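Local coordinates for translation initiation factor eif-2b-like protein (Chaetomium thermophilum, PDB 4ZEO) that probably acts in translation initiation as the delta subunit of eIF2B, the complex that exchanges GDP for GTP on eIF2, at residues L171-S176 and R291-E296. Sequence-based numbering, arbitrary orientation.
Sequences LKDSIS and RHRLVE
Van der Waals contact between the segments rests on Ile175 and Arg293, whose side chains cross at about a right angle. Ile175 CG2 lies over one face of the guanidinium, and Ile175 CG1 comes 3.5 Å from Arg293 NH1. The arginine chain leaves its helix with CG anti to the backbone N (chi1 174°) and then bends at chi3 (44°), which turns the flat group across the isoleucine.

Polar linkage runs through one water. It donates to Asp173 OD2 at 2.9 Å and accepts from Arg293 NH1 at 3.0 Å, lying in the guanidinium plane. Direct charge pairing is not reached, since Asp173 OD2 and Arg293 NE stand 4.3 Å apart; instead Arg293 NH2 forms a salt bridge with Glu269 and NH1 one with Glu393, which probably fix its rotation.

One N-H capping bond holds each helix start. Asp173 OD2 receives Ser176 N (3.2 Å) from above the carboxylate plane, and His292 ND1 accepts from Leu294 N (3.3 Å), while its NE2 bonds to Gly359 O. Supplementing the first cap, Ser176 OG donates to Asp173 OD1 (2.7 Å) on its syn side and ties down the other carboxylate oxygen.

Two N-capped helix starts therefore face each other through a water and an arginine. They join helix 174-191 of the N-terminal helical region to helix 293-304, which follows strand 285-289 of the parallel sheet in the Rossmann-like part of this eIF2B alpha/beta/delta family fold.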
loop_
_atom_site.group_PDB
_atom_site.type_symbol
_atom_site.label_atom_id
_atom_site.label_comp_id
_atom_site.label_asym_id
_atom_site.label_seq_id
_atom_site.Cartn_x
_atom_site.Cartn_y
_atom_site.Cartn_z
ATOM N N LEU A 171 11.608 3.720 4.632
ATOM C CA LEU A 171 10.492 3.154 3.878
ATOM C C LEU A 171 9.312 2.956 4.810
ATOM O O LEU A 171 9.389 2.122 5.711
ATOM C CB LEU A 171 10.831 1.812 3.249
ATOM C CG LEU A 171 11.761 1.707 2.062
ATOM C CD1 LEU A 171 12.190 0.255 1.919
ATOM C CD2 LEU A 171 11.054 2.218 0.821
ATOM N N LYS A 172 8.215 3.677 4.583
ATOM C CA LYS A 172 7.102 3.607 5.523
ATOM C C LYS A 172 5.876 2.842 5.060
ATOM O O LYS A 172 5.419 1.955 5.757
ATOM C CB LYS A 172 6.675 5.026 5.946
ATOM C CG LYS A 172 7.822 5.953 6.201
ATOM C CD LYS A 172 7.368 7.280 6.761
ATOM C CE LYS A 172 8.587 8.156 7.105
ATOM N NZ LYS A 172 8.491 8.814 8.444
ATOM N N ASP A 173 5.330 3.168 3.901
ATOM C CA ASP A 173 4.089 2.520 3.490
ATOM C C ASP A 173 4.306 1.089 2.993
ATOM O O ASP A 173 5.399 0.713 2.572
ATOM C CB ASP A 173 3.374 3.361 2.440
ATOM C CG ASP A 173 4.187 3.539 1.201
ATOM O OD1 ASP A 173 5.321 4.056 1.315
ATOM O OD2 ASP A 173 3.697 3.153 0.123
ATOM N N SER A 174 3.244 0.298 3.080
ATOM C CA SER A 174 3.274 -1.115 2.740
ATOM C C SER A 174 3.610 -1.367 1.268
ATOM O O SER A 174 4.282 -2.344 0.944
ATOM C CB SER A 174 1.932 -1.771 3.082
ATOM O OG SER A 174 0.872 -1.074 2.472
ATOM N N ILE A 175 3.118 -0.508 0.384
ATOM C CA ILE A 175 3.378 -0.653 -1.039
ATOM C C ILE A 175 4.842 -0.372 -1.397
ATOM O O ILE A 175 5.435 -1.135 -2.165
ATOM C CB ILE A 175 2.420 0.241 -1.840
ATOM C CG1 ILE A 175 1.021 -0.329 -1.676
ATOM C CG2 ILE A 175 2.743 0.251 -3.304
ATOM C CD1 ILE A 175 0.941 -1.791 -2.013
ATOM N N SER A 176 5.425 0.686 -0.824
ATOM C CA SER A 176 6.847 1.002 -1.027
ATOM C C SER A 176 7.693 -0.114 -0.469
ATOM O O SER A 176 8.697 -0.515 -1.056
ATOM C CB SER A 176 7.263 2.285 -0.309
ATOM O OG SER A 176 6.721 3.430 -0.905
ATOM N N ARG A 291 -1.642 12.488 4.364
ATOM C CA ARG A 291 -1.258 12.292 2.983
ATOM C C ARG A 291 -1.134 10.840 2.596
ATOM O O ARG A 291 -0.185 10.176 2.985
ATOM C CB ARG A 291 0.059 12.987 2.723
ATOM C CG ARG A 291 0.522 12.905 1.305
ATOM C CD ARG A 291 1.885 13.525 1.208
ATOM N NE ARG A 291 2.254 13.775 -0.170
ATOM C CZ ARG A 291 3.337 14.452 -0.531
ATOM N NH1 ARG A 291 4.127 14.965 0.399
ATOM N NH2 ARG A 291 3.612 14.634 -1.812
ATOM N N HIS A 292 -2.073 10.356 1.793
ATOM C CA HIS A 292 -1.969 9.004 1.273
ATOM C C HIS A 292 -1.797 9.085 -0.238
ATOM O O HIS A 292 -2.574 9.754 -0.926
ATOM C CB HIS A 292 -3.204 8.166 1.613
ATOM C CG HIS A 292 -2.986 6.687 1.466
ATOM N ND1 HIS A 292 -3.032 6.041 0.248
ATOM C CD2 HIS A 292 -2.730 5.733 2.394
ATOM C CE1 HIS A 292 -2.803 4.750 0.433
ATOM N NE2 HIS A 292 -2.611 4.541 1.723
ATOM N N ARG A 293 -0.830 8.338 -0.751
ATOM C CA ARG A 293 -0.474 8.376 -2.170
ATOM C C ARG A 293 -1.660 8.099 -3.126
ATOM O O ARG A 293 -1.825 8.785 -4.125
ATOM C CB ARG A 293 0.655 7.365 -2.415
ATOM C CG ARG A 293 1.067 7.160 -3.855
ATOM C CD ARG A 293 2.016 5.950 -3.979
ATOM N NE ARG A 293 1.506 4.846 -3.166
ATOM C CZ ARG A 293 0.737 3.871 -3.635
ATOM N NH1 ARG A 293 0.292 2.911 -2.824
ATOM N NH2 ARG A 293 0.407 3.859 -4.921
ATOM N N LEU A 294 -2.496 7.112 -2.818
ATOM C CA LEU A 294 -3.627 6.808 -3.688
ATOM C C LEU A 294 -4.615 7.988 -3.734
ATOM O O LEU A 294 -5.149 8.312 -4.802
ATOM C CB LEU A 294 -4.330 5.534 -3.235
ATOM C CG LEU A 294 -3.569 4.226 -3.428
ATOM C CD1 LEU A 294 -4.429 3.055 -2.989
ATOM C CD2 LEU A 294 -3.153 4.056 -4.879
ATOM N N VAL A 295 -4.854 8.625 -2.583
ATOM C CA VAL A 295 -5.739 9.780 -2.526
ATOM C C VAL A 295 -5.168 10.949 -3.335
ATOM O O VAL A 295 -5.855 11.562 -4.141
ATOM C CB VAL A 295 -5.989 10.213 -1.061
ATOM C CG1 VAL A 295 -6.739 11.549 -0.990
ATOM C CG2 VAL A 295 -6.721 9.119 -0.309
ATOM N N GLU A 296 -3.885 11.201 -3.157
ATOM C CA GLU A 296 -3.187 12.247 -3.893
ATOM C C GLU A 296 -3.269 12.049 -5.412
ATOM O O GLU A 296 -3.556 13.003 -6.147
ATOM C CB GLU A 296 -1.720 12.305 -3.437
ATOM C CG GLU A 296 -0.860 13.358 -4.124
ATOM C CD GLU A 296 0.482 13.531 -3.433
ATOM O OE1 GLU A 296 0.639 13.053 -2.289
ATOM O OE2 GLU A 296 1.391 14.141 -4.027
HETATM O O HOH W 1 0.795 3.161 0.154
#